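Local coordinates for protein LEC-6 (Caenorhabditis elegans, PDB 3VV1), which binds galactose-containing glycans as a nematode galectin, with a preference for saccharides that contain fucose linked to galactose, at residues Asn76-Phe79 against Asp80-Ala83; Gly127-Phe130 against Ala131-Val134. All blocks are in the same frame, centred on the assembly; numbering follows the deposited sequence.

Interaction 1 (Asn76-Phe79 against Asp80-Ala83); sequences NARF and DEGA. With FUC (alpha-L-fucopyranose), chain C; GAL (beta-D-galactopyranose), chain B.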
loop_
_atom_site.group_PDB
_atom_site.type_symbol
_atom_site.label_atom_id
_atom_site.label_comp_id
_atom_site.label_asym_id
_atom_site.label_seq_id
_atom_site.Cartn_x
_atom_site.Cartn_y
_atom_site.Cartn_z
ATOM N N ASN A 76 15.136 -10.696 -16.249
ATOM C CA ASN A 76 15.872 -11.875 -15.706
ATOM C C ASN A 76 17.378 -11.601 -15.752
ATOM O O ASN A 76 17.973 -11.506 -16.818
ATOM C CB ASN A 76 15.513 -13.043 -16.603
ATOM C CG ASN A 76 15.953 -14.436 -16.069
ATOM O OD1 ASN A 76 16.012 -15.380 -16.858
ATOM N ND2 ASN A 76 16.184 -14.596 -14.753
ATOM N N ALA A 77 17.969 -11.439 -14.591
ATOM C CA ALA A 77 19.412 -11.331 -14.482
ATOM C C ALA A 77 19.992 -12.747 -14.503
ATOM O O ALA A 77 19.599 -13.575 -13.702
ATOM C CB ALA A 77 19.752 -10.644 -13.133
ATOM N N ARG A 78 20.967 -12.995 -15.378
ATOM C CA ARG A 78 21.552 -14.337 -15.549
ATOM C C ARG A 78 23.075 -14.256 -15.354
ATOM O O ARG A 78 23.819 -13.798 -16.244
ATOM C CB ARG A 78 21.212 -14.864 -16.966
ATOM C CG ARG A 78 19.705 -14.933 -17.219
ATOM C CD ARG A 78 19.473 -15.577 -18.575
ATOM N NE ARG A 78 18.042 -15.793 -18.795
ATOM C CZ ARG A 78 17.548 -16.413 -19.865
ATOM N NH1 ARG A 78 18.381 -16.863 -20.826
ATOM N NH2 ARG A 78 16.238 -16.602 -19.985
ATOM N N PHE A 79 23.552 -14.705 -14.204
ATOM C CA PHE A 79 24.999 -14.753 -13.959
ATOM C C PHE A 79 25.643 -15.927 -14.698
ATOM O O PHE A 79 26.838 -15.908 -14.959
ATOM C CB PHE A 79 25.233 -14.792 -12.442
ATOM C CG PHE A 79 24.752 -13.542 -11.766
ATOM C CD1 PHE A 79 25.526 -12.370 -11.796
ATOM C CD2 PHE A 79 23.458 -13.487 -11.155
ATOM C CE1 PHE A 79 25.020 -11.202 -11.213
ATOM C CE2 PHE A 79 22.963 -12.312 -10.567
ATOM C CZ PHE A 79 23.756 -11.153 -10.605
ATOM N N ASP A 80 24.851 -16.949 -15.053
ATOM C CA ASP A 80 25.398 -18.087 -15.773
ATOM C C ASP A 80 25.666 -17.684 -17.236
ATOM O O ASP A 80 26.665 -18.095 -17.818
ATOM C CB ASP A 80 24.453 -19.321 -15.694
ATOM C CG ASP A 80 23.054 -19.051 -16.312
ATOM O OD1 ASP A 80 22.532 -17.907 -16.166
ATOM O OD2 ASP A 80 22.502 -19.982 -16.915
ATOM N N GLU A 81 24.777 -16.870 -17.794
ATOM C CA GLU A 81 24.930 -16.403 -19.191
ATOM C C GLU A 81 25.627 -15.028 -19.322
ATOM O O GLU A 81 25.996 -14.636 -20.439
ATOM C CB GLU A 81 23.611 -16.376 -19.938
ATOM C CG GLU A 81 23.001 -17.756 -20.097
ATOM C CD GLU A 81 21.764 -17.791 -20.950
ATOM O OE1 GLU A 81 21.124 -16.760 -21.170
ATOM O OE2 GLU A 81 21.439 -18.878 -21.383
ATOM N N GLY A 82 25.810 -14.293 -18.227
ATOM C CA GLY A 82 26.375 -12.932 -18.291
ATOM C C GLY A 82 25.466 -11.963 -19.060
ATOM O O GLY A 82 25.941 -11.195 -19.893
ATOM N N ALA A 83 24.165 -11.965 -18.739
ATOM C CA ALA A 83 23.220 -11.139 -19.465
ATOM C C ALA A 83 22.030 -10.839 -18.631
ATOM O O ALA A 83 21.740 -11.577 -17.673
ATOM C CB ALA A 83 22.748 -11.863 -20.722
HETATM C C1 FUC C . 17.790 -21.162 -22.307
HETATM C C2 FUC C . 17.851 -19.580 -22.502
HETATM C C3 FUC C . 16.587 -19.053 -23.254
HETATM C C4 FUC C . 15.261 -19.746 -22.829
HETATM C C5 FUC C . 15.275 -21.222 -23.272
HETATM C C6 FUC C . 13.970 -21.821 -22.785
HETATM O O1 FUC C . 18.957 -21.786 -22.823
HETATM O O2 FUC C . 19.183 -18.997 -23.026
HETATM O O3 FUC C . 16.528 -17.720 -22.898
HETATM O O4 FUC C . 15.086 -19.668 -21.322
HETATM O O5 FUC C . 16.432 -21.865 -22.609
HETATM C C1 GAL B . 13.857 -19.194 -20.797
HETATM C C2 GAL B . 13.885 -19.404 -19.252
HETATM C C3 GAL B . 12.702 -18.765 -18.628
HETATM C C4 GAL B . 12.620 -17.297 -19.073
HETATM C C5 GAL B . 12.649 -17.243 -20.609
HETATM C C6 GAL B . 12.553 -15.788 -21.123
HETATM O O2 GAL B . 13.868 -20.791 -18.997
HETATM O O3 GAL B . 12.852 -18.777 -17.181
HETATM O O4 GAL B . 13.729 -16.552 -18.517
HETATM O O5 GAL B . 13.824 -17.795 -21.087
HETATM O O6 GAL B . 12.588 -15.802 -22.563
#
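Arg78 and Glu81 meet in a local salt bridge across the turn that joins strand 71-78 to strand 83-90, in the glycan-binding sheet of the galectin fold. The turn closes on an antiparallel hydrogen-bonded pair: Arg78 N gives to Ala83 O at 2.8 Å, and Ala83 N returns to Arg78 O. Gly82 N also reaches Arg78 O, weakly; Gly82 and Ala83 both face Arg78, a G1 beta bulge, with Gly82 at a positive phi of 64°. The aliphatic part of Arg78 runs out extended from CG to NE beside the equally extended Glu81, the two pointing the same way. At their ends NH1 of Arg78 donates to OE1 of Glu81 at 2.8 Å; the oxygen lies in the guanidinium plane but is itself met from above the carboxylate plane, the two planes being turned 61° apart. On another edge, Arg78 NE gives to Asn76 OD1 at 2.8 Å, from above the amide plane. Asn76 ND2 is held by Phe61 O, and OE1 of Glu81 is shared with Arg99. Fixed in this way, the guanidinium offers Arg78 NH2 to galactose O4 at 2.9 Å and Arg78 NH1 to fucose O3 at 2.9 Å. Fucose O2 gives its hydrogen to Glu81 OE2 at 2.8 Å. Arg78 thus reads both sugars and Glu81 the fucose. With Arg78 and Arg99 both close to OE1, the carboxylate is probably kept ionised, a ready acceptor for the fucose hydroxyl, consistent with the lectin's preference for fucose-containing saccharides.

Interaction 2 (Gly127-Phe130 against Ala131-Val134); sequences GAHF and ADFV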
loop_
_atom_site.group_PDB
_atom_site.type_symbol
_atom_site.label_atom_id
_atom_site.label_comp_id
_atom_site.label_asym_id
_atom_site.label_seq_id
_atom_site.Cartn_x
_atom_site.Cartn_y
_atom_site.Cartn_z
ATOM N N GLY A 127 20.344 4.622 -10.303
ATOM C CA GLY A 127 19.952 5.954 -10.822
ATOM C C GLY A 127 20.201 6.159 -12.320
ATOM O O GLY A 127 19.645 7.118 -12.917
ATOM N N ALA A 128 21.032 5.296 -12.937
ATOM C CA ALA A 128 21.379 5.463 -14.362
ATOM C C ALA A 128 20.453 4.634 -15.234
ATOM O O ALA A 128 20.059 3.495 -14.890
ATOM C CB ALA A 128 22.797 5.039 -14.640
ATOM N N HIS A 129 20.062 5.201 -16.362
ATOM C CA HIS A 129 19.232 4.440 -17.285
ATOM C C HIS A 129 19.962 3.197 -17.762
ATOM O O HIS A 129 21.121 3.264 -18.188
ATOM C CB HIS A 129 18.845 5.296 -18.485
ATOM C CG HIS A 129 17.931 4.596 -19.433
ATOM N ND1 HIS A 129 18.375 3.916 -20.554
ATOM C CD2 HIS A 129 16.544 4.454 -19.400
ATOM C CE1 HIS A 129 17.290 3.377 -21.170
ATOM N NE2 HIS A 129 16.185 3.718 -20.485
ATOM N N PHE A 130 19.281 2.063 -17.680
ATOM C CA PHE A 130 19.860 0.770 -18.097
ATOM C C PHE A 130 19.228 0.292 -19.408
ATOM O O PHE A 130 19.953 -0.064 -20.363
ATOM C CB PHE A 130 19.660 -0.264 -16.976
ATOM C CG PHE A 130 19.994 -1.656 -17.414
ATOM C CD1 PHE A 130 21.318 -2.013 -17.734
ATOM C CD2 PHE A 130 18.992 -2.594 -17.543
ATOM C CE1 PHE A 130 21.605 -3.292 -18.166
ATOM C CE2 PHE A 130 19.277 -3.862 -18.049
ATOM C CZ PHE A 130 20.605 -4.212 -18.326
ATOM N N ALA A 131 17.890 0.239 -19.469
ATOM C CA ALA A 131 17.261 -0.244 -20.708
ATOM C C ALA A 131 15.815 0.193 -20.725
ATOM O O ALA A 131 15.219 0.392 -19.678
ATOM C CB ALA A 131 17.288 -1.786 -20.756
ATOM N N ASP A 132 15.262 0.303 -21.917
ATOM C CA ASP A 132 13.828 0.385 -22.103
ATOM C C ASP A 132 13.264 -0.958 -22.558
ATOM O O ASP A 132 13.946 -1.746 -23.290
ATOM C CB ASP A 132 13.513 1.398 -23.185
ATOM C CG ASP A 132 13.476 2.831 -22.659
ATOM O OD1 ASP A 132 13.638 3.103 -21.456
ATOM O OD2 ASP A 132 13.244 3.720 -23.518
ATOM N N PHE A 133 12.014 -1.231 -22.137
ATOM C CA PHE A 133 11.286 -2.388 -22.640
ATOM C C PHE A 133 9.981 -1.835 -23.200
ATOM O O PHE A 133 9.211 -1.212 -22.485
ATOM C CB PHE A 133 10.988 -3.369 -21.489
ATOM C CG PHE A 133 10.239 -4.587 -21.934
ATOM C CD1 PHE A 133 10.878 -5.547 -22.677
ATOM C CD2 PHE A 133 8.880 -4.734 -21.630
ATOM C CE1 PHE A 133 10.182 -6.695 -23.085
ATOM C CE2 PHE A 133 8.185 -5.868 -22.022
ATOM C CZ PHE A 133 8.835 -6.848 -22.772
ATOM N N VAL A 134 9.704 -2.089 -24.461
ATOM C CA VAL A 134 8.443 -1.634 -25.062
ATOM C C VAL A 134 7.412 -2.730 -24.806
ATOM O O VAL A 134 7.557 -3.866 -25.352
ATOM C CB VAL A 134 8.650 -1.385 -26.572
ATOM C CG1 VAL A 134 7.304 -1.102 -27.247
ATOM C CG2 VAL A 134 9.648 -0.241 -26.822
#
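With CG trans to the backbone N (chi1 -177°), the His129 side chain reaches forward along its own strand, while Asp132, its CG turned beside the backbone N (chi1 -84°), brings its carboxylate up to meet the imidazole. The two side chains cross at about a right angle, and NE2 of His129 donates to OD1 of Asp132 at 2.8 Å. The bond is nearly straight, 171° at the hydrogen. OD1 lies at the edge of the imidazole, close to the ring plane, yet the histidine comes to it from well above the carboxylate plane, the two flat groups standing nearly perpendicular. Between these residues the His129 ring leans over the backbone of Ala131, CE1 of His129 lying 3.5 Å from Ala131 C, and Ala131 N sits under one face, offset toward the rim. OD1 of Asp132 has a second partner in Ser122 OG, which probably helps fix the carboxylate and, through it, the rotation of the imidazole; a negative charge so near would probably favour protonation of the histidine. On the other side of the chain, CD2 of Phe130 touches CB of Ala131 at 3.7 Å. Phe130 and Ala131 both face Ile123, a classic beta bulge in strand 128-134. This strand pairs with strand 120-125 as a beta hairpin, where the His129 ring also meets Phe124 edge-to-face. Phe130 packs on Ile123 and Val125 of the hairpin partner and reaches Phe75 of strand 71-78 and Val84 of strand 83-90, whereas Ala131 touches His100 of strand 98-100, so the bulged edge strand packs against the glycan-binding sheet.

Overall arrangement
From the N terminus, the chain first builds strands of both sheets and then meets interaction 1, which closes the tight turn between strands 71-78 and 83-90. It next runs through strands 93-94 and 98-100 of the same sheet, crosses to the other sheet at strand 110-117, and turns back through strand 120-125 into strand 128-134, which carries interaction 2. That contact closes no loop but bridges a bulge within one strand. The two follow in series, neither nesting nor crossing, with centres about 17 Å apart and nearest atoms about 7 Å apart. Strands 71-78 and 83-90 tie them together: they flank the turn of interaction 1, and both pack on the strand that carries interaction 2.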